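Local coordinates for SH2 domain-containing protein 3C (Homo sapiens, PDB 3T6G) that acts as an adapter in cell adhesion and migration signalling, through a Ras-GEF-like domain whose closed form cannot carry out canonical nucleotide exchange but is required for binding BCAR1, at residues Leu99-His104 against Ala297-Lys302; Ala126-Thr131 against Gln165-Leu170; Pro199-Thr204 against Gly254-Asn259. The protein carries 2 engineered substitutions. All blocks are in the same frame, centred on the assembly; numbering follows the deposited sequence.

From the N terminus, the chain first reaches residues 99-104 on helix 93-115, the first half of interaction 1. Helix 121-140 follows with residues 126-131, and interaction 2 closes a short loop when residues 165-170 of helix 164-173 pack against them. Residues 199-204 come next, in the loop before helix 210-215. Interaction 3 closes when helix 253-263 brings residues 254-259 against that loop. Interaction 1 closes last, at residues 297-302 on helix 296-314. Interactions 2 and 3 therefore lie in series, both nested within the loop of interaction 1, and none cross. Interactions 1 and 3 sit on opposite sides of the chain's centre, with their own centres 28 Å apart.

Interaction 1: Leu99-His104 against Ala297-Lys302; sequences LLERFH and ARRYEK
E101 and R299 meet tip to tip in a salt bridge between helices 93-115 and 296-314 of the Cdc25-homology domain, whose segments here run nearly parallel. R299 approaches end-on with two nitrogens. R299 NH1 bonds to E101 OE1 at 2.5 Å, and R299 NH2 bonds to E101 OE2 at 2.6 Å. The carboxylate and guanidinium planes are turned 48° apart, so the pair is not flat. OE1 is met from above the carboxylate plane, OE2 on its syn side. With CG anti to the backbone N (chi1 178°) and a bend at chi2, the E101 chain carries its carboxylate toward R299. W287 adds a cation-pi contact to the arginine.

The aromatic contact is edge-to-face. The edge of the H104 ring meets one face of Y300, with centroids 4.7 Å apart and planes at 72°. H104 CD2 lies 3.3 Å from Y300 CE2, toward the rim. Y300 OH is hydrogen-bonded to T105 OG1 and lies 3.2 Å from E101 OE2.

An alanine in place of E101 would probably leave R299 without its counter-charge and Q296 and T105 without a carboxylate partner.

The axes of the two short segments come no closer than 12.3 Å, so long side chains must bridge them. The buried charges are paired, and each has further bonds: E101 to Q296 and T105, R299 NE to the S294 carbonyl. This probably fixes how R299 is turned.

Interaction 2: Ala126-Thr131 against Gln165-Leu170; sequences ALLHKT and QTWVTL
The six-membered ring of W167 carries the CD2 methyl of L128 over one face. L128 CD2 sits 3.5 Å from the centroid of the W167 six-membered ring and only 5° off the ring normal, a well-centred CH-pi contact. The other methyl of the same leucine, L128 CD1, lies farther out and meets W167 CZ2 at 3.8 Å. At the edge of the indole, NE1 is hydrogen-bonded to the I160 carbonyl, which should help fix how the ring is turned. L170 CD1 approaches the H129 ring obliquely and touches H129 CB at 3.6 Å.

L128 carries much of this contact. Its CG is anti to the backbone N (chi1 -172°), and its side chain crosses that of W167 at about a right angle. L128 CD2 also touches T166 CG2 at 3.9 Å and L170 CD2 at 3.8 Å. One methyl is thus shared by an aromatic face and two smaller apolar groups. L170 divides its methyls in turn, CD2 to L128 and CD1 to H129. T166 turns its methyl inward.

This is apolar helix-helix packing, with no hydrogen bond between the two segments. It joins helix 121-140 to helix 164-173 within the all-helical Ras-GEF (Cdc25-homology) domain. The short helical segments cross at -73°, with axes 9.7 Å apart. L128 also packs on L155 of helix 145-155. E315, just past helix 296-314, bonds to T166 OG1 and to the backbone N of Q165, and so brings the C-terminal end of the fold to this corner.

Interaction 3: Pro199-Thr204 against Gly254-Asn259; sequences PPLSNT and GLYHTN
L201 and T204 dock the loop between helices 175-193 and 210-215 onto helix 253-263 of the Ras-GEF (Cdc25-homology) domain. The loop forms a short 3-10 turn here, and the contact combines apolar packing with one asparagine side chain. L201 CG meets L255 CD2 at 3.3 Å, a tight approach. L201 CD1 reaches the hydroxyl end of Y256, crossing that side chain at about a right angle. T204 lies side by side with Y256, pointing the same way, and T204 CG2 is 3.6 Å from Y256 CE1.

N259 supplies the polar link. N259 ND2 donates to the T204 carbonyl O at 2.5 Å, a very short bond whose exact length is doubtful. A second bond from N259 ND2, to L201 O, is weak at 3.4 Å. The loop is braced from within: T204 OG1 and N203 N reach P200 O from opposite faces of its plane. Y256, a phosphorylation site by similarity, is unmodified here.

Around the contact, L201 also touches H252, just before the helix, and Y256 touches P207 in the loop leading to helix 210-215. N203 makes weak bonds to G140 at the end of helix 121-140 and to K263.

Interaction 1: Leu99-His104 against Ala297-Lys302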
loop_
_atom_site.group_PDB
_atom_site.type_symbol
_atom_site.label_atom_id
_atom_site.label_comp_id
_atom_site.label_asym_id
_atom_site.label_seq_id
_atom_site.Cartn_x
_atom_site.Cartn_y
_atom_site.Cartn_z
ATOM N N LEU A 99 -0.225 -0.749 -7.187
ATOM C CA LEU A 99 -0.937 -1.315 -6.062
ATOM C C LEU A 99 -2.033 -0.369 -5.577
ATOM O O LEU A 99 -3.014 -0.821 -5.019
ATOM C CB LEU A 99 -0.004 -1.663 -4.907
ATOM C CG LEU A 99 0.915 -2.870 -5.048
ATOM C CD1 LEU A 99 1.824 -2.954 -3.808
ATOM C CD2 LEU A 99 0.103 -4.142 -5.193
ATOM N N LEU A 100 -1.869 0.937 -5.770
ATOM C CA LEU A 100 -2.906 1.868 -5.331
ATOM C C LEU A 100 -4.101 1.838 -6.297
ATOM O O LEU A 100 -5.259 1.920 -5.861
ATOM C CB LEU A 100 -2.373 3.301 -5.144
ATOM C CG LEU A 100 -1.530 3.623 -3.894
ATOM C CD1 LEU A 100 -0.793 4.958 -4.047
ATOM C CD2 LEU A 100 -2.340 3.634 -2.620
ATOM N N GLU A 101 -3.837 1.720 -7.599
ATOM C CA GLU A 101 -4.929 1.580 -8.559
ATOM C C GLU A 101 -5.675 0.297 -8.255
ATOM O O GLU A 101 -6.905 0.263 -8.268
ATOM C CB GLU A 101 -4.436 1.534 -10.003
ATOM C CG GLU A 101 -5.567 1.344 -11.026
ATOM C CD GLU A 101 -6.338 2.629 -11.318
ATOM O OE1 GLU A 101 -5.703 3.703 -11.322
ATOM O OE2 GLU A 101 -7.568 2.579 -11.548
ATOM N N ARG A 102 -4.917 -0.750 -7.956
ATOM C CA ARG A 102 -5.520 -2.051 -7.744
ATOM C C ARG A 102 -6.484 -1.972 -6.576
ATOM O O ARG A 102 -7.659 -2.329 -6.699
ATOM C CB ARG A 102 -4.473 -3.143 -7.488
ATOM C CG ARG A 102 -5.063 -4.562 -7.612
ATOM C CD ARG A 102 -4.039 -5.678 -7.403
ATOM N NE ARG A 102 -4.687 -6.935 -7.048
ATOM C CZ ARG A 102 -5.489 -7.624 -7.864
ATOM N NH1 ARG A 102 -5.752 -7.194 -9.099
ATOM N NH2 ARG A 102 -6.029 -8.756 -7.452
ATOM N N PHE A 103 -5.953 -1.518 -5.446
ATOM C CA PHE A 103 -6.700 -1.338 -4.209
ATOM C C PHE A 103 -8.020 -0.566 -4.408
ATOM O O PHE A 103 -9.115 -1.125 -4.210
ATOM C CB PHE A 103 -5.813 -0.622 -3.199
ATOM C CG PHE A 103 -6.367 -0.587 -1.802
ATOM C CD1 PHE A 103 -6.100 -1.617 -0.908
ATOM C CD2 PHE A 103 -7.119 0.492 -1.368
ATOM C CE1 PHE A 103 -6.585 -1.578 0.384
ATOM C CE2 PHE A 103 -7.605 0.537 -0.064
ATOM C CZ PHE A 103 -7.334 -0.497 0.812
ATOM N N HIS A 104 -7.948 0.700 -4.807
ATOM C CA HIS A 104 -9.200 1.422 -4.908
ATOM C C HIS A 104 -10.135 0.880 -5.980
ATOM O O HIS A 104 -11.351 0.871 -5.804
ATOM C CB HIS A 104 -9.045 2.939 -5.042
ATOM C CG HIS A 104 -10.323 3.675 -4.749
ATOM N ND1 HIS A 104 -11.070 3.441 -3.609
ATOM C CD2 HIS A 104 -11.017 4.594 -5.467
ATOM C CE1 HIS A 104 -12.150 4.200 -3.626
ATOM N NE2 HIS A 104 -12.141 4.913 -4.739
ATOM N N ALA A 297 -7.549 10.187 -11.238
ATOM C CA ALA A 297 -8.347 11.188 -10.527
ATOM C C ALA A 297 -9.717 11.328 -11.170
ATOM O O ALA A 297 -10.732 11.296 -10.491
ATOM C CB ALA A 297 -7.643 12.550 -10.485
ATOM N N ARG A 298 -9.729 11.487 -12.486
ATOM C CA ARG A 298 -10.965 11.645 -13.244
ATOM C C ARG A 298 -11.804 10.365 -13.210
ATOM O O ARG A 298 -13.010 10.418 -12.974
ATOM C CB ARG A 298 -10.634 12.035 -14.688
ATOM C CG ARG A 298 -11.735 12.760 -15.445
ATOM C CD ARG A 298 -11.120 13.692 -16.490
ATOM N NE ARG A 298 -12.067 14.107 -17.524
ATOM C CZ ARG A 298 -11.752 14.907 -18.539
ATOM N NH1 ARG A 298 -10.518 15.386 -18.651
ATOM N NH2 ARG A 298 -12.671 15.235 -19.440
ATOM N N ARG A 299 -11.174 9.216 -13.440
ATOM C CA ARG A 299 -11.901 7.952 -13.396
ATOM C C ARG A 299 -12.576 7.799 -12.034
ATOM O O ARG A 299 -13.732 7.374 -11.945
ATOM C CB ARG A 299 -10.981 6.754 -13.701
ATOM C CG ARG A 299 -10.627 6.602 -15.189
ATOM C CD ARG A 299 -9.796 5.361 -15.505
ATOM N NE ARG A 299 -8.461 5.363 -14.898
ATOM C CZ ARG A 299 -8.152 4.694 -13.789
ATOM N NH1 ARG A 299 -6.927 4.733 -13.294
ATOM N NH2 ARG A 299 -9.076 3.976 -13.165
ATOM N N TYR A 300 -11.855 8.171 -10.979
ATOM C CA TYR A 300 -12.340 7.979 -9.619
ATOM C C TYR A 300 -13.384 9.019 -9.246
ATOM O O TYR A 300 -14.388 8.687 -8.617
ATOM C CB TYR A 300 -11.188 7.966 -8.608
ATOM C CG TYR A 300 -10.377 6.681 -8.597
ATOM C CD1 TYR A 300 -10.643 5.645 -9.494
ATOM C CD2 TYR A 300 -9.354 6.495 -7.680
ATOM C CE1 TYR A 300 -9.900 4.458 -9.469
ATOM C CE2 TYR A 300 -8.606 5.321 -7.646
ATOM C CZ TYR A 300 -8.881 4.301 -8.537
ATOM O OH TYR A 300 -8.125 3.139 -8.497
ATOM N N GLU A 301 -13.153 10.269 -9.639
ATOM C CA GLU A 301 -14.127 11.333 -9.436
ATOM C C GLU A 301 -15.462 10.922 -10.038
ATOM O O GLU A 301 -16.496 11.005 -9.389
ATOM C CB GLU A 301 -13.679 12.632 -10.116
ATOM C CG GLU A 301 -12.383 13.235 -9.599
ATOM C CD GLU A 301 -11.818 14.314 -10.529
ATOM O OE1 GLU A 301 -11.836 14.116 -11.768
ATOM O OE2 GLU A 301 -11.358 15.362 -10.020
ATOM N N LYS A 302 -15.440 10.479 -11.290
ATOM C CA LYS A 302 -16.684 10.209 -12.001
ATOM C C LYS A 302 -17.430 9.020 -11.411
ATOM O O LYS A 302 -18.658 8.972 -11.439
ATOM C CB LYS A 302 -16.436 10.011 -13.500
ATOM C CG LYS A 302 -15.596 11.120 -14.155
ATOM C CD LYS A 302 -16.229 12.516 -13.998
ATOM C CE LYS A 302 -15.408 13.630 -14.681
ATOM N NZ LYS A 302 -14.135 13.974 -13.971
#

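Interaction 2: Ala126-Thr131 against Gln165-Leu170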
loop_
_atom_site.group_PDB
_atom_site.type_symbol
_atom_site.label_atom_id
_atom_site.label_comp_id
_atom_site.label_asym_id
_atom_site.label_seq_id
_atom_site.Cartn_x
_atom_site.Cartn_y
_atom_site.Cartn_z
ATOM N N ALA A 126 -27.735 -10.369 2.092
ATOM C CA ALA A 126 -27.043 -11.655 1.955
ATOM C C ALA A 126 -25.730 -11.532 1.169
ATOM O O ALA A 126 -24.720 -12.138 1.515
ATOM C CB ALA A 126 -27.960 -12.667 1.301
ATOM N N LEU A 127 -25.758 -10.737 0.108
ATOM C CA LEU A 127 -24.547 -10.385 -0.633
ATOM C C LEU A 127 -23.551 -9.582 0.226
ATOM O O LEU A 127 -22.345 -9.834 0.200
ATOM C CB LEU A 127 -24.919 -9.581 -1.880
ATOM C CG LEU A 127 -23.723 -9.180 -2.762
ATOM C CD1 LEU A 127 -22.683 -10.278 -2.791
ATOM C CD2 LEU A 127 -24.174 -8.831 -4.168
ATOM N N LEU A 128 -24.063 -8.609 0.976
ATOM C CA LEU A 128 -23.260 -7.873 1.953
ATOM C C LEU A 128 -22.644 -8.844 2.955
ATOM O O LEU A 128 -21.495 -8.704 3.350
ATOM C CB LEU A 128 -24.123 -6.835 2.677
ATOM C CG LEU A 128 -23.461 -5.813 3.610
ATOM C CD1 LEU A 128 -22.657 -4.829 2.786
ATOM C CD2 LEU A 128 -24.492 -5.057 4.474
ATOM N N HIS A 129 -23.404 -9.850 3.361
ATOM C CA HIS A 129 -22.912 -10.772 4.382
ATOM C C HIS A 129 -21.764 -11.595 3.821
ATOM O O HIS A 129 -20.856 -12.006 4.546
ATOM C CB HIS A 129 -24.046 -11.674 4.899
ATOM C CG HIS A 129 -23.577 -12.790 5.784
ATOM N ND1 HIS A 129 -22.925 -12.571 6.978
ATOM C CD2 HIS A 129 -23.653 -14.133 5.638
ATOM C CE1 HIS A 129 -22.622 -13.731 7.535
ATOM N NE2 HIS A 129 -23.056 -14.694 6.744
ATOM N N LYS A 130 -21.821 -11.824 2.515
ATOM C CA LYS A 130 -20.839 -12.644 1.846
ATOM C C LYS A 130 -19.575 -11.826 1.581
ATOM O O LYS A 130 -18.458 -12.332 1.696
ATOM C CB LYS A 130 -21.416 -13.183 0.541
ATOM C CG LYS A 130 -20.564 -14.263 -0.088
ATOM C CD LYS A 130 -20.920 -14.450 -1.539
ATOM C CE LYS A 130 -20.058 -15.529 -2.148
ATOM N NZ LYS A 130 -20.165 -15.452 -3.618
ATOM N N THR A 131 -19.747 -10.556 1.231
ATOM C CA THR A 131 -18.601 -9.658 1.158
ATOM C C THR A 131 -17.810 -9.639 2.478
ATOM O O THR A 131 -16.592 -9.709 2.472
ATOM C CB THR A 131 -19.026 -8.250 0.815
ATOM O OG1 THR A 131 -19.783 -8.274 -0.396
ATOM C CG2 THR A 131 -17.805 -7.392 0.609
ATOM N N GLN A 165 -31.652 0.030 4.962
ATOM C CA GLN A 165 -32.480 -1.159 4.826
ATOM C C GLN A 165 -31.597 -2.392 4.787
ATOM O O GLN A 165 -31.884 -3.374 5.473
ATOM C CB GLN A 165 -33.352 -1.104 3.566
ATOM C CG GLN A 165 -34.541 -0.136 3.640
ATOM C CD GLN A 165 -35.501 -0.307 2.467
ATOM O OE1 GLN A 165 -35.964 -1.414 2.183
ATOM N NE2 GLN A 165 -35.786 0.784 1.767
ATOM N N THR A 166 -30.518 -2.333 3.993
ATOM C CA THR A 166 -29.599 -3.469 3.854
ATOM C C THR A 166 -28.893 -3.807 5.176
ATOM O O THR A 166 -28.845 -4.969 5.578
ATOM C CB THR A 166 -28.545 -3.231 2.740
ATOM O OG1 THR A 166 -29.192 -2.767 1.545
ATOM C CG2 THR A 166 -27.782 -4.509 2.438
ATOM N N TRP A 167 -28.361 -2.794 5.859
ATOM C CA TRP A 167 -27.694 -3.017 7.152
ATOM C C TRP A 167 -28.621 -3.509 8.273
ATOM O O TRP A 167 -28.260 -4.420 9.026
ATOM C CB TRP A 167 -26.907 -1.776 7.601
ATOM C CG TRP A 167 -25.778 -1.554 6.722
ATOM C CD1 TRP A 167 -25.744 -0.755 5.619
ATOM C CD2 TRP A 167 -24.499 -2.192 6.804
ATOM N NE1 TRP A 167 -24.512 -0.843 5.017
ATOM C CE2 TRP A 167 -23.726 -1.724 5.726
ATOM C CE3 TRP A 167 -23.928 -3.116 7.692
ATOM C CZ2 TRP A 167 -22.409 -2.140 5.504
ATOM C CZ3 TRP A 167 -22.623 -3.527 7.479
ATOM C CH2 TRP A 167 -21.873 -3.039 6.392
ATOM N N VAL A 168 -29.801 -2.904 8.393
ATOM C CA VAL A 168 -30.779 -3.373 9.370
ATOM C C VAL A 168 -31.077 -4.853 9.126
ATOM O O VAL A 168 -31.006 -5.678 10.038
ATOM C CB VAL A 168 -32.098 -2.587 9.293
ATOM C CG1 VAL A 168 -33.208 -3.375 9.966
ATOM C CG2 VAL A 168 -31.951 -1.199 9.917
ATOM N N THR A 169 -31.389 -5.190 7.879
ATOM C CA THR A 169 -31.701 -6.570 7.554
ATOM C C THR A 169 -30.497 -7.514 7.691
ATOM O O THR A 169 -30.688 -8.706 7.971
ATOM C CB THR A 169 -32.474 -6.706 6.208
ATOM O OG1 THR A 169 -32.276 -8.008 5.645
ATOM C CG2 THR A 169 -32.046 -5.668 5.238
ATOM N N LEU A 170 -29.273 -6.988 7.543
ATOM C CA LEU A 170 -28.069 -7.785 7.827
ATOM C C LEU A 170 -28.018 -8.087 9.312
ATOM O O LEU A 170 -27.572 -9.156 9.742
ATOM C CB LEU A 170 -26.782 -7.059 7.417
ATOM C CG LEU A 170 -25.442 -7.745 7.751
ATOM C CD1 LEU A 170 -25.069 -8.756 6.671
ATOM C CD2 LEU A 170 -24.287 -6.742 7.900
#

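Interaction 3: Pro199-Thr204 against Gly254-Asn259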
loop_
_atom_site.group_PDB
_atom_site.type_symbol
_atom_site.label_atom_id
_atom_site.label_comp_id
_atom_site.label_asym_id
_atom_site.label_seq_id
_atom_site.Cartn_x
_atom_site.Cartn_y
_atom_site.Cartn_z
ATOM N N PRO A 199 -0.832 -8.880 11.968
ATOM C CA PRO A 199 -1.120 -10.319 11.904
ATOM C C PRO A 199 0.133 -11.151 12.123
ATOM O O PRO A 199 1.224 -10.706 11.753
ATOM C CB PRO A 199 -1.620 -10.509 10.474
ATOM C CG PRO A 199 -0.912 -9.444 9.701
ATOM C CD PRO A 199 -0.802 -8.263 10.630
ATOM N N PRO A 200 -0.016 -12.350 12.709
ATOM C CA PRO A 200 1.154 -13.194 12.965
ATOM C C PRO A 200 1.885 -13.432 11.660
ATOM O O PRO A 200 1.304 -13.889 10.677
ATOM C CB PRO A 200 0.553 -14.493 13.509
ATOM C CG PRO A 200 -0.867 -14.489 13.051
ATOM C CD PRO A 200 -1.285 -13.052 12.970
ATOM N N LEU A 201 3.158 -13.071 11.650
ATOM C CA LEU A 201 3.974 -13.146 10.456
ATOM C C LEU A 201 3.892 -14.555 9.843
ATOM O O LEU A 201 3.957 -14.719 8.624
ATOM C CB LEU A 201 5.411 -12.787 10.843
ATOM C CG LEU A 201 6.508 -12.405 9.851
ATOM C CD1 LEU A 201 6.234 -11.072 9.176
ATOM C CD2 LEU A 201 7.804 -12.352 10.628
ATOM N N SER A 202 3.718 -15.567 10.691
ATOM C CA SER A 202 3.729 -16.954 10.228
ATOM C C SER A 202 2.531 -17.358 9.354
ATOM O O SER A 202 2.596 -18.358 8.639
ATOM C CB SER A 202 3.846 -17.912 11.409
ATOM O OG SER A 202 2.596 -18.072 12.048
ATOM N N ASN A 203 1.441 -16.599 9.415
ATOM C CA ASN A 203 0.307 -16.854 8.527
ATOM C C ASN A 203 0.207 -15.817 7.438
ATOM O O ASN A 203 -0.690 -15.878 6.599
ATOM C CB ASN A 203 -1.024 -16.923 9.296
ATOM C CG ASN A 203 -2.199 -17.382 8.414
ATOM O OD1 ASN A 203 -2.306 -18.558 8.070
ATOM N ND2 ASN A 203 -3.080 -16.448 8.057
ATOM N N THR A 204 1.144 -14.876 7.428
ATOM C CA THR A 204 1.058 -13.751 6.504
ATOM C C THR A 204 1.600 -14.055 5.119
ATOM O O THR A 204 2.585 -14.783 4.943
ATOM C CB THR A 204 1.766 -12.513 7.063
ATOM O OG1 THR A 204 1.301 -12.270 8.395
ATOM C CG2 THR A 204 1.468 -11.306 6.210
ATOM N N GLY A 254 10.856 -12.952 1.474
ATOM C CA GLY A 254 10.999 -14.371 1.231
ATOM C C GLY A 254 10.074 -15.217 2.073
ATOM O O GLY A 254 9.767 -16.358 1.718
ATOM N N LEU A 255 9.616 -14.658 3.190
ATOM C CA LEU A 255 8.682 -15.366 4.050
ATOM C C LEU A 255 7.277 -15.291 3.462
ATOM O O LEU A 255 6.546 -16.278 3.444
ATOM C CB LEU A 255 8.697 -14.813 5.477
ATOM C CG LEU A 255 7.662 -15.494 6.389
ATOM C CD1 LEU A 255 8.145 -16.885 6.756
ATOM C CD2 LEU A 255 7.372 -14.689 7.650
ATOM N N TYR A 256 6.900 -14.119 2.973
ATOM C CA TYR A 256 5.581 -13.970 2.392
ATOM C C TYR A 256 5.442 -14.831 1.128
ATOM O O TYR A 256 4.387 -15.434 0.892
ATOM C CB TYR A 256 5.271 -12.496 2.105
ATOM C CG TYR A 256 5.494 -11.609 3.304
ATOM C CD1 TYR A 256 4.823 -11.854 4.490
ATOM C CD2 TYR A 256 6.385 -10.530 3.257
ATOM C CE1 TYR A 256 5.010 -11.065 5.590
ATOM C CE2 TYR A 256 6.578 -9.723 4.370
ATOM C CZ TYR A 256 5.886 -9.997 5.532
ATOM O OH TYR A 256 6.059 -9.226 6.653
ATOM N N HIS A 257 6.505 -14.887 0.327
ATOM C CA HIS A 257 6.497 -15.687 -0.890
ATOM C C HIS A 257 6.268 -17.155 -0.533
ATOM O O HIS A 257 5.345 -17.798 -1.056
ATOM C CB HIS A 257 7.811 -15.526 -1.642
ATOM C CG HIS A 257 8.100 -16.642 -2.600
ATOM N ND1 HIS A 257 7.498 -16.740 -3.840
ATOM C CD2 HIS A 257 8.938 -17.701 -2.500
ATOM C CE1 HIS A 257 7.954 -17.818 -4.462
ATOM N NE2 HIS A 257 8.821 -18.421 -3.670
ATOM N N THR A 258 7.108 -17.665 0.370
ATOM C CA THR A 258 6.959 -19.008 0.913
ATOM C C THR A 258 5.529 -19.299 1.361
ATOM O O THR A 258 4.871 -20.167 0.801
ATOM C CB THR A 258 7.852 -19.232 2.129
ATOM O OG1 THR A 258 9.217 -19.329 1.715
ATOM C CG2 THR A 258 7.443 -20.522 2.829
ATOM N N ASN A 259 5.065 -18.578 2.379
ATOM C CA ASN A 259 3.707 -18.740 2.873
ATOM C C ASN A 259 2.712 -18.815 1.744
ATOM O O ASN A 259 1.901 -19.731 1.679
ATOM C CB ASN A 259 3.323 -17.593 3.788
ATOM C CG ASN A 259 4.031 -17.662 5.104
ATOM O OD1 ASN A 259 4.538 -18.722 5.492
ATOM N ND2 ASN A 259 4.069 -16.541 5.815
#